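Local coordinates for protein AGR_C_1268p (Agrobacterium tumefaciens str. C58, PDB 2GHS) that belongs to the SMP-30/regucalcin family of calcium-binding proteins and probably hydrolyses sugar lactones such as gluconolactone with the help of a divalent metal ion, at residues N182-P188 with D233-A239; F38-D44 with L308-G313; L95-S99 with P322-L326; I68-L73 with V85-M91. All blocks are in the same frame, centred on the assembly; numbering follows the deposited sequence. Where two conformers were deposited one is given.

Contact 1 lies nearest the middle of what is consistent with a six-bladed propeller, about 8 Å from the chain centre, and holds Asn182 and Asp233 of the predicted metal site with an ethanediol in the adjoining pocket. Contact 2 probably closes the propeller ring, pairing strands from near both ends of the chain; its centre is about 20 Å from that of contact 1, and the Thr309 side chain is about 10 Å from that of Glu52, another predicted metal ligand. Contact 4 approaches the same pocket through Ile68, about 4 Å from the side chains of Glu52 and Arg135. It touches contact 3 where Leu73 CD1 meets Leu95 CD2 at 4.3 Å, whereas contact 3 itself lies away from the annotated sites.

Contact 1. Residues N182-P188 with D233-A239; sequences NSICFSP and DGSVCDA. With EDO (1,2-ethanediol), chain D.
Ser183 and Ser235 meet hydroxyl to hydroxyl, their OG atoms 2.6 Å apart in the shortest contact between 182-188 and 233-239. Ser183 OG is turned opposite its own backbone nitrogen (chi1 -169°), which carries it across to the other strand, and Ser235 OG is held a second time by Asn245. Close by, the backbones touch through one weak bond, Ser183 N to Asp233 O at 2.9 Å but bent to 118°. Farther along, where the parallel strands do not pair directly, a water accepts from Ser235 N at 3.0 Å and lies beside Ile184 O, which also takes the NE of Arg140. Cys185 and Cys237 pack next to each other, SG of the first 4.0 Å from CB of the second; their SG atoms, 5.1 Å apart, form no disulfide. The two strands are consistent with the innermost strands of neighbouring propeller blades, running side by side along the central channel. At its pocket end stand Asn182 and Asp233, predicted metal ligands, Asp233 also the predicted proton donor/acceptor. Their amide and carboxylate planes lie 26° apart. Asn182 ND2 donates to ethanediol O2 at 3.0 Å and also to Thr198, while Glu52, Arg135 and Asn137 hold the same ethanediol. The opposite end is looser: past Phe186 and Cys237 the chains leave their strands, and exposed Pro188 merely lays CG against the backbone carbonyls of Asp238 and Ala239, 3.4 Å from Ala239 O.

Contact 2. Residues F38-D44 with L308-G313; sequences FAGRVLD and LTFELG
The edge of a propeller blade made from both ends of the chain is built here: strand 41-44 from the N-terminal region adds antiparallel to 309-311 as the outermost strand, the Velcro closure familiar in beta-propellers. Arg41 and Glu311 form one hydrogen-bonded pair, Glu311 N reaching Arg41 O at 2.8 Å and Arg41 N reaching Glu311 O at 3.0 Å. Their side chains run alongside each other on one face of the sheet. Arg41 NE gives a salt bridge to Glu311 OE2 at 3.3 Å, entering from above the carboxylate plane, and NH2 adds a weak bond to OE1; the two flat groups stand 82° apart. Leu43 CD2 lies over the centre of the guanidinium face, and its CG packs on Glu311 CB. On the other face Val42 CG2 rests 4.1 Å from Phe310 CD1, and CZ of Phe38 comes within 4.0 Å of that same CD1. With CG anti to the backbone nitrogen (chi1 -174°), Phe38 reaches back to bring Leu312 CD2 to its ring edge. Beyond Val42 a beta bulge lets Thr309 O take two donors, Leu43 N at 2.8 Å and, weakly, Asp44 N. A water joins Thr309 OG1 to Asp44 OD2, which is also salt-bridged to Lys83. With the carboxylate met out of its plane and at long range, the Arg41 pair probably adds modestly to a closure carried mainly by backbone bonds and apolar packing.

Contact 3. Residues L95-S99 with P322-L326; sequences LAKIS and PLYRL
The C-terminal tail, 322-326, lies along strand 92-99, an edge strand, probably the innermost, of a four-stranded antiparallel sheet consistent with one propeller blade, and so wedges between that blade and strand 134-141 of the next, where Tyr324 touches Met141. A single direct backbone bond joins the two segments, Tyr324 N to Lys97 O at 2.9 Å; Leu323 CA also leans on that oxygen. Two waters extend the pairing on either side of it along the chain. One is bound by Lys97 N and donates to Pro322 O at 2.8 Å, the other donates to both Ile98 O and Tyr324 O. Leu323 and Lys97 run in the same direction, CD2 lying 3.6 Å from Lys97 CB and following the extended aliphatic chain to CD. Lys97 NZ forms salt bridges with Asp100 and Asp57. Tyr324 has CG opposite its backbone nitrogen (chi1 -180°), which sends the ring inward beside Ile98, whose CG1 meets the ring edge 4.0 Å from CD2; the Tyr324 hydroxyl is hydrogen-bonded to His124 NE2 and Gly169 N. Strand 92-99 bends in a classic beta bulge at Ile98 and Ser99. Ile98 serves two tail residues, for beyond the tyrosine Leu326, the last residue, crosses it at about a right angle, and Leu326 CD1 stops 4.0 Å from Ile98 CG2.

Contact 4. Residues I68-L73 with V85-M91; sequences ILEREL and VHALPFM
Arg71 lays its side chain along the backbone of Leu88 to Met91. Its CB sits 3.2 Å from Phe90 O, and CG stays by that carbonyl while touching Met91 CG at 4.0 Å. CD then passes between two carbonyls, 3.7 Å from Leu88 O and about as far from Phe90 O. A bend at chi3 (-44°) turns NE toward Leu88 O, to which it donates at 3.2 Å with the oxygen at the guanidinium edge, in its plane. At the tip, NH2 donates a hydrogen bond to a water that itself donates to Leu88 O at 2.7 Å, so this one carbonyl is held both directly and through water. The backbone of Arg71, at positive phi, with Glu72 forms a G1 beta bulge opposite Asn67, at the start of strand 72-77, which pairs in a hairpin with 82-87, the outer pair of a four-stranded propeller blade. Arg71 O accepts Leu88 N at 2.8 Å; next to it Leu73 and His86 exchange two backbone bonds, and His86 NE2 is hydrogen-bonded to Glu75. Selenomethionine Met91 extends the other way, SE lying 4.1 Å from Leu69 CD2, while its CB packs on Ile68 CG2.

Contact 1. Residues N182-P188 with D233-A239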
# COMPACT_ATOMS: atom_id res chain seq x y z
N ASN A 182 2.66 -7.20 4.04
CA ASN A 182 3.05 -6.01 3.28
C ASN A 182 3.52 -6.39 1.90
O ASN A 182 3.44 -7.57 1.50
CB ASN A 182 4.14 -5.25 4.08
CG ASN A 182 3.69 -3.89 4.58
OD1 ASN A 182 3.07 -3.13 3.83
ND2 ASN A 182 4.13 -3.53 5.82
N SER A 183 4.00 -5.39 1.16
CA SER A 183 4.53 -5.57 -0.20
C SER A 183 3.66 -6.29 -1.16
O SER A 183 4.15 -6.94 -2.09
CB SER A 183 5.91 -6.23 -0.14
OG SER A 183 6.59 -6.20 -1.41
N ILE A 184 2.35 -6.21 -0.96
CA ILE A 184 1.41 -6.87 -1.88
C ILE A 184 1.36 -6.15 -3.22
O ILE A 184 1.07 -4.93 -3.30
CB ILE A 184 0.01 -6.97 -1.25
CG1 ILE A 184 0.05 -7.84 0.03
CG2 ILE A 184 -0.95 -7.56 -2.25
CD1 ILE A 184 -1.28 -7.78 0.78
N CYS A 185 1.70 -6.89 -4.27
CA CYS A 185 1.61 -6.35 -5.62
C CYS A 185 1.69 -7.50 -6.61
O CYS A 185 1.83 -8.65 -6.24
CB CYS A 185 2.72 -5.31 -5.89
SG CYS A 185 4.38 -5.93 -5.74
N PHE A 186 1.53 -7.18 -7.89
CA PHE A 186 1.34 -8.18 -8.92
C PHE A 186 2.15 -7.90 -10.18
O PHE A 186 2.38 -6.76 -10.54
CB PHE A 186 -0.16 -8.29 -9.30
CG PHE A 186 -1.03 -8.55 -8.12
CD1 PHE A 186 -1.09 -9.80 -7.54
CD2 PHE A 186 -1.74 -7.52 -7.55
CE1 PHE A 186 -1.86 -10.00 -6.38
CE2 PHE A 186 -2.51 -7.68 -6.41
CZ PHE A 186 -2.58 -8.93 -5.80
N SER A 187 2.56 -8.96 -10.86
CA SER A 187 3.30 -8.84 -12.11
C SER A 187 2.44 -8.25 -13.21
O SER A 187 1.19 -8.28 -13.11
CB SER A 187 3.83 -10.21 -12.50
OG SER A 187 2.79 -11.07 -12.89
N PRO A 188 3.06 -7.77 -14.30
CA PRO A 188 2.31 -7.11 -15.35
C PRO A 188 1.21 -7.94 -15.98
O PRO A 188 0.16 -7.41 -16.31
CB PRO A 188 3.38 -6.76 -16.39
CG PRO A 188 4.61 -6.54 -15.57
CD PRO A 188 4.53 -7.68 -14.55
N ASP A 233 8.04 -2.64 3.43
CA ASP A 233 6.67 -2.20 3.65
C ASP A 233 5.89 -2.31 2.32
O ASP A 233 5.98 -3.34 1.66
CB ASP A 233 6.67 -0.77 4.25
CG ASP A 233 6.56 -0.77 5.75
OD1 ASP A 233 7.10 -1.70 6.41
OD2 ASP A 233 5.94 0.18 6.27
N GLY A 234 5.13 -1.27 1.91
CA GLY A 234 4.31 -1.37 0.70
C GLY A 234 5.14 -1.38 -0.55
O GLY A 234 6.29 -0.89 -0.57
N SER A 235 4.58 -2.02 -1.58
CA SER A 235 5.21 -2.11 -2.90
C SER A 235 4.26 -1.95 -4.06
O SER A 235 3.09 -2.31 -3.97
CB SER A 235 5.87 -3.47 -3.09
OG SER A 235 6.92 -3.69 -2.17
N VAL A 236 4.83 -1.44 -5.15
CA VAL A 236 4.19 -1.46 -6.48
C VAL A 236 5.09 -2.21 -7.44
O VAL A 236 6.26 -2.43 -7.18
CB VAL A 236 3.80 -0.08 -7.01
CG1 VAL A 236 2.72 0.55 -6.15
CG2 VAL A 236 5.03 0.81 -7.15
N CYS A 237 4.51 -2.65 -8.54
CA CYS A 237 5.20 -3.39 -9.56
C CYS A 237 4.96 -2.66 -10.89
O CYS A 237 3.80 -2.39 -11.28
CB CYS A 237 4.70 -4.83 -9.56
SG CYS A 237 5.55 -5.92 -10.70
N ASP A 238 6.05 -2.24 -11.55
CA ASP A 238 5.91 -1.42 -12.75
C ASP A 238 5.61 -2.25 -14.03
O ASP A 238 5.42 -3.45 -13.98
CB ASP A 238 7.10 -0.45 -12.91
CG ASP A 238 8.39 -1.13 -13.30
OD1 ASP A 238 8.37 -2.28 -13.79
OD2 ASP A 238 9.49 -0.49 -13.12
N ALA A 239 5.54 -1.56 -15.17
CA ALA A 239 5.07 -2.19 -16.40
C ALA A 239 6.08 -3.21 -16.90
O ALA A 239 5.72 -4.07 -17.70
CB ALA A 239 4.83 -1.15 -17.47
C1 EDO D . 2.44 -1.28 9.56
O1 EDO D . 1.22 -0.54 9.44
C2 EDO D . 3.30 -0.91 8.34
O2 EDO D . 2.65 -1.30 7.11
O HOH W 1 1.78 -2.99 -1.28

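Contact 2. Residues F38-D44 with L308-G313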
# COMPACT_ATOMS: atom_id res chain seq x y z
N PHE A 38 17.33 12.39 -2.96
CA PHE A 38 16.02 12.92 -3.24
C PHE A 38 16.11 14.22 -4.01
O PHE A 38 16.80 15.14 -3.59
CB PHE A 38 15.28 13.17 -1.94
CG PHE A 38 13.86 13.60 -2.13
CD1 PHE A 38 12.92 12.74 -2.68
CD2 PHE A 38 13.44 14.84 -1.69
CE1 PHE A 38 11.58 13.13 -2.81
CE2 PHE A 38 12.11 15.25 -1.85
CZ PHE A 38 11.18 14.39 -2.38
N ALA A 39 15.38 14.29 -5.11
CA ALA A 39 15.31 15.50 -5.92
C ALA A 39 13.86 15.72 -6.33
O ALA A 39 13.55 16.33 -7.36
CB ALA A 39 16.19 15.35 -7.14
N GLY A 40 12.95 15.22 -5.52
CA GLY A 40 11.53 15.38 -5.81
C GLY A 40 10.91 16.53 -5.05
O GLY A 40 11.53 17.56 -4.75
N ARG A 41 9.64 16.37 -4.74
CA ARG A 41 8.91 17.42 -4.06
C ARG A 41 7.96 16.86 -3.03
O ARG A 41 7.69 15.64 -3.02
CB ARG A 41 8.15 18.23 -5.07
CG ARG A 41 7.09 17.52 -5.81
CD ARG A 41 6.54 18.51 -6.85
NE ARG A 41 5.64 17.88 -7.81
CZ ARG A 41 4.36 18.20 -8.00
NH1 ARG A 41 3.77 19.18 -7.33
NH2 ARG A 41 3.66 17.52 -8.91
N VAL A 42 7.54 17.75 -2.14
CA VAL A 42 6.51 17.47 -1.14
C VAL A 42 5.15 17.70 -1.77
O VAL A 42 4.85 18.79 -2.19
CB VAL A 42 6.67 18.33 0.13
CG1 VAL A 42 5.58 18.05 1.15
CG2 VAL A 42 8.06 18.11 0.75
N LEU A 43 4.33 16.65 -1.78
CA LEU A 43 2.95 16.74 -2.28
C LEU A 43 1.98 17.24 -1.23
O LEU A 43 1.00 17.91 -1.59
CB LEU A 43 2.48 15.39 -2.79
CG LEU A 43 3.13 14.86 -4.05
CD1 LEU A 43 2.59 13.50 -4.40
CD2 LEU A 43 2.94 15.84 -5.18
N ASP A 44 2.23 16.90 0.02
CA ASP A 44 1.39 17.34 1.11
C ASP A 44 2.29 17.56 2.32
O ASP A 44 2.98 16.66 2.76
CB ASP A 44 0.28 16.29 1.39
CG ASP A 44 -0.64 16.68 2.55
OD1 ASP A 44 -0.72 17.86 2.92
OD2 ASP A 44 -1.29 15.78 3.11
N LEU A 308 5.51 13.20 6.01
CA LEU A 308 5.04 13.89 4.82
C LEU A 308 4.87 12.91 3.65
O LEU A 308 5.33 11.78 3.69
CB LEU A 308 6.02 15.03 4.47
CG LEU A 308 5.84 16.35 5.22
CD1 LEU A 308 5.65 16.16 6.70
CD2 LEU A 308 6.98 17.38 4.88
N THR A 309 4.16 13.37 2.62
CA THR A 309 3.89 12.60 1.41
C THR A 309 4.65 13.29 0.29
O THR A 309 4.55 14.52 0.09
CB THR A 309 2.37 12.57 1.15
OG1 THR A 309 1.70 11.98 2.29
CG2 THR A 309 2.01 11.82 -0.08
N PHE A 310 5.46 12.50 -0.41
CA PHE A 310 6.41 12.99 -1.40
C PHE A 310 6.13 12.49 -2.81
O PHE A 310 5.39 11.55 -3.00
CB PHE A 310 7.82 12.53 -1.03
CG PHE A 310 8.20 12.81 0.39
CD1 PHE A 310 8.67 14.07 0.77
CD2 PHE A 310 8.08 11.82 1.38
CE1 PHE A 310 8.96 14.34 2.14
CE2 PHE A 310 8.41 12.09 2.72
CZ PHE A 310 8.81 13.34 3.10
N GLU A 311 6.74 13.12 -3.78
CA GLU A 311 6.87 12.58 -5.15
C GLU A 311 8.35 12.52 -5.49
O GLU A 311 9.09 13.49 -5.30
CB GLU A 311 6.15 13.50 -6.12
CG GLU A 311 6.06 13.05 -7.54
CD GLU A 311 5.48 14.16 -8.39
OE1 GLU A 311 4.26 14.34 -8.41
OE2 GLU A 311 6.24 14.92 -9.03
N LEU A 312 8.80 11.41 -6.07
CA LEU A 312 10.21 11.31 -6.46
C LEU A 312 10.50 12.20 -7.68
O LEU A 312 9.56 12.56 -8.42
CB LEU A 312 10.55 9.86 -6.82
CG LEU A 312 10.49 8.80 -5.72
CD1 LEU A 312 11.10 7.49 -6.22
CD2 LEU A 312 11.23 9.27 -4.50
N GLY A 313 11.77 12.53 -7.92
CA GLY A 313 12.15 13.33 -9.06
C GLY A 313 12.27 12.57 -10.36
O GLY A 313 12.42 13.16 -11.43
O HOH W 2 14.11 11.85 -6.36
O HOH W 3 0.73 13.90 3.99

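Contact 3. Residues L95-S99 with P322-L326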
# COMPACT_ATOMS: atom_id res chain seq x y z
N LEU A 95 -7.86 1.25 -0.40
CA LEU A 95 -8.95 1.82 -1.19
C LEU A 95 -8.89 1.28 -2.62
O LEU A 95 -7.82 1.27 -3.23
CB LEU A 95 -8.81 3.35 -1.24
CG LEU A 95 -9.92 4.21 -1.86
CD1 LEU A 95 -11.13 4.29 -0.94
CD2 LEU A 95 -9.43 5.62 -2.18
N ALA A 96 -10.05 0.92 -3.17
CA ALA A 96 -10.16 0.51 -4.56
C ALA A 96 -11.31 1.26 -5.18
O ALA A 96 -12.36 1.48 -4.57
CB ALA A 96 -10.38 -0.96 -4.68
N LYS A 97 -11.11 1.66 -6.43
CA LYS A 97 -12.19 2.25 -7.18
C LYS A 97 -13.11 1.16 -7.70
O LYS A 97 -12.64 0.15 -8.21
CB LYS A 97 -11.64 3.08 -8.36
CG LYS A 97 -12.68 3.78 -9.24
CD LYS A 97 -12.03 4.75 -10.23
CE LYS A 97 -13.03 5.44 -11.05
NZ LYS A 97 -12.42 6.46 -11.97
N ILE A 98 -14.43 1.39 -7.61
CA ILE A 98 -15.45 0.57 -8.26
C ILE A 98 -15.97 1.24 -9.53
O ILE A 98 -16.13 0.59 -10.62
CB ILE A 98 -16.56 0.23 -7.29
CG1 ILE A 98 -16.03 -0.62 -6.16
CG2 ILE A 98 -17.72 -0.49 -8.02
CD1 ILE A 98 -17.01 -0.82 -5.03
N SER A 99 -16.26 2.52 -9.41
CA SER A 99 -16.81 3.29 -10.51
C SER A 99 -16.56 4.77 -10.21
O SER A 99 -16.03 5.12 -9.17
CB SER A 99 -18.31 3.04 -10.62
OG SER A 99 -19.00 3.72 -9.58
N PRO A 322 -6.17 -1.59 -10.92
CA PRO A 322 -7.43 -2.16 -11.37
C PRO A 322 -8.62 -1.76 -10.53
O PRO A 322 -8.46 -1.45 -9.35
CB PRO A 322 -7.23 -3.68 -11.18
CG PRO A 322 -5.78 -3.84 -11.20
CD PRO A 322 -5.20 -2.65 -10.57
N LEU A 323 -9.81 -1.90 -11.12
CA LEU A 323 -11.07 -1.65 -10.43
C LEU A 323 -11.55 -2.91 -9.73
O LEU A 323 -11.42 -4.03 -10.26
CB LEU A 323 -12.15 -1.20 -11.41
CG LEU A 323 -12.00 0.07 -12.20
CD1 LEU A 323 -13.37 0.50 -12.73
CD2 LEU A 323 -11.41 1.13 -11.40
N TYR A 324 -12.15 -2.73 -8.56
CA TYR A 324 -12.83 -3.82 -7.89
C TYR A 324 -14.18 -4.09 -8.54
O TYR A 324 -14.96 -3.17 -8.74
CB TYR A 324 -13.06 -3.50 -6.42
CG TYR A 324 -13.76 -4.58 -5.64
CD1 TYR A 324 -13.10 -5.76 -5.24
CD2 TYR A 324 -15.11 -4.45 -5.28
CE1 TYR A 324 -13.77 -6.73 -4.51
CE2 TYR A 324 -15.76 -5.42 -4.53
CZ TYR A 324 -15.10 -6.57 -4.15
OH TYR A 324 -15.70 -7.52 -3.39
N ARG A 325 -14.42 -5.36 -8.87
CA ARG A 325 -15.68 -5.80 -9.49
C ARG A 325 -16.68 -6.31 -8.46
O ARG A 325 -16.45 -7.29 -7.79
CB ARG A 325 -15.37 -6.85 -10.57
CG ARG A 325 -14.47 -6.28 -11.67
CD ARG A 325 -14.00 -7.26 -12.78
NE ARG A 325 -15.09 -7.80 -13.56
CZ ARG A 325 -15.58 -7.27 -14.68
NH1 ARG A 325 -15.07 -6.15 -15.21
NH2 ARG A 325 -16.57 -7.86 -15.30
N LEU A 326 -17.81 -5.64 -8.37
CA LEU A 326 -18.88 -6.07 -7.48
C LEU A 326 -19.52 -7.38 -7.95
O LEU A 326 -19.46 -7.73 -9.14
CB LEU A 326 -19.98 -5.01 -7.43
CG LEU A 326 -19.70 -3.74 -6.65
CD1 LEU A 326 -20.82 -2.69 -6.90
CD2 LEU A 326 -19.58 -4.06 -5.17
OXT LEU A 326 -20.12 -8.09 -7.13
O HOH W 4 -8.62 0.87 -7.74
O HOH W 5 -16.04 -2.01 -11.02

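Contact 4. Residues I68-L73 with V85-M91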
# COMPACT_ATOMS: atom_id res chain seq x y z
N ILE A 68 -3.84 5.88 9.05
CA ILE A 68 -4.57 4.69 9.53
C ILE A 68 -5.08 4.89 10.96
O ILE A 68 -6.28 4.75 11.23
CB ILE A 68 -3.71 3.39 9.48
CG1 ILE A 68 -3.40 2.99 8.05
CG2 ILE A 68 -4.48 2.23 10.19
CD1 ILE A 68 -2.60 1.70 7.98
N LEU A 69 -4.17 5.20 11.86
CA LEU A 69 -4.46 5.22 13.29
C LEU A 69 -5.37 6.38 13.68
O LEU A 69 -6.02 6.31 14.69
CB LEU A 69 -3.16 5.30 14.10
CG LEU A 69 -2.13 4.18 13.80
CD1 LEU A 69 -0.86 4.34 14.62
CD2 LEU A 69 -2.76 2.81 14.05
N GLU A 70 -5.45 7.42 12.85
CA GLU A 70 -6.35 8.56 13.11
C GLU A 70 -7.69 8.49 12.35
O GLU A 70 -8.50 9.44 12.39
CB GLU A 70 -5.65 9.88 12.77
CG GLU A 70 -4.39 10.12 13.59
CD GLU A 70 -4.65 10.72 14.98
OE1 GLU A 70 -5.76 10.57 15.53
OE2 GLU A 70 -3.71 11.36 15.50
N ARG A 71 -7.91 7.40 11.62
CA ARG A 71 -9.20 7.15 10.95
C ARG A 71 -9.51 8.23 9.91
O ARG A 71 -10.59 8.79 9.90
CB ARG A 71 -10.34 6.99 11.95
CG ARG A 71 -10.11 5.93 12.99
CD ARG A 71 -11.37 5.65 13.85
NE ARG A 71 -11.98 6.93 14.22
CZ ARG A 71 -11.62 7.68 15.24
NH1 ARG A 71 -10.78 7.22 16.13
NH2 ARG A 71 -12.16 8.88 15.42
N GLU A 72 -8.50 8.58 9.11
CA GLU A 72 -8.70 9.60 8.04
C GLU A 72 -8.43 9.07 6.66
O GLU A 72 -7.49 8.31 6.48
CB GLU A 72 -7.77 10.79 8.25
CG GLU A 72 -7.99 11.54 9.54
CD GLU A 72 -6.85 12.51 9.86
OE1 GLU A 72 -5.71 12.44 9.29
OE2 GLU A 72 -7.12 13.36 10.75
N LEU A 73 -9.23 9.50 5.71
CA LEU A 73 -9.02 9.25 4.29
C LEU A 73 -8.68 10.61 3.67
O LEU A 73 -9.52 11.53 3.70
CB LEU A 73 -10.31 8.70 3.65
CG LEU A 73 -10.36 8.54 2.12
CD1 LEU A 73 -9.28 7.62 1.61
CD2 LEU A 73 -11.71 8.02 1.73
N VAL A 85 -9.75 16.24 3.80
CA VAL A 85 -9.58 15.13 4.75
C VAL A 85 -10.95 14.63 5.21
O VAL A 85 -11.79 15.41 5.63
CB VAL A 85 -8.78 15.53 5.99
CG1 VAL A 85 -8.56 14.30 6.84
CG2 VAL A 85 -7.46 16.21 5.62
N HIS A 86 -11.16 13.32 5.10
CA HIS A 86 -12.47 12.72 5.37
C HIS A 86 -12.32 11.85 6.61
O HIS A 86 -11.46 11.00 6.66
CB HIS A 86 -12.94 11.87 4.21
CG HIS A 86 -12.97 12.59 2.89
ND1 HIS A 86 -14.03 13.38 2.51
CD2 HIS A 86 -12.06 12.66 1.89
CE1 HIS A 86 -13.78 13.89 1.31
NE2 HIS A 86 -12.59 13.47 0.91
N ALA A 87 -13.16 12.09 7.59
CA ALA A 87 -13.17 11.36 8.85
C ALA A 87 -13.93 10.05 8.70
O ALA A 87 -15.07 10.02 8.23
CB ALA A 87 -13.84 12.20 9.89
N LEU A 88 -13.33 8.97 9.19
CA LEU A 88 -13.94 7.65 9.11
C LEU A 88 -14.29 7.12 10.50
O LEU A 88 -13.62 7.45 11.49
CB LEU A 88 -12.91 6.70 8.49
CG LEU A 88 -12.32 7.05 7.15
CD1 LEU A 88 -11.24 6.06 6.77
CD2 LEU A 88 -13.41 7.08 6.07
N PRO A 89 -15.31 6.24 10.58
CA PRO A 89 -15.67 5.62 11.84
C PRO A 89 -14.84 4.33 12.09
O PRO A 89 -15.23 3.56 12.95
CB PRO A 89 -17.13 5.21 11.61
CG PRO A 89 -17.19 4.91 10.14
CD PRO A 89 -16.14 5.77 9.46
N PHE A 90 -13.78 4.09 11.31
CA PHE A 90 -12.96 2.92 11.42
C PHE A 90 -11.56 3.26 10.91
O PHE A 90 -11.34 4.37 10.37
CB PHE A 90 -13.59 1.71 10.70
CG PHE A 90 -14.08 1.98 9.30
CD1 PHE A 90 -13.26 2.54 8.36
CD2 PHE A 90 -15.40 1.71 8.96
CE1 PHE A 90 -13.71 2.79 7.04
CE2 PHE A 90 -15.84 1.96 7.68
CZ PHE A 90 -15.02 2.52 6.72
N MSE A 91 -10.64 2.31 11.08
CA MSE A 91 -9.28 2.50 10.59
C MSE A 91 -9.20 1.94 9.19
O MSE A 91 -9.01 0.74 8.99
CB MSE A 91 -8.23 1.84 11.53
CG MSE A 91 -8.18 2.48 12.87
SE MSE A 91 -6.69 1.68 13.87
CE MSE A 91 -6.81 2.62 15.44
O HOH W 6 -13.11 9.76 12.76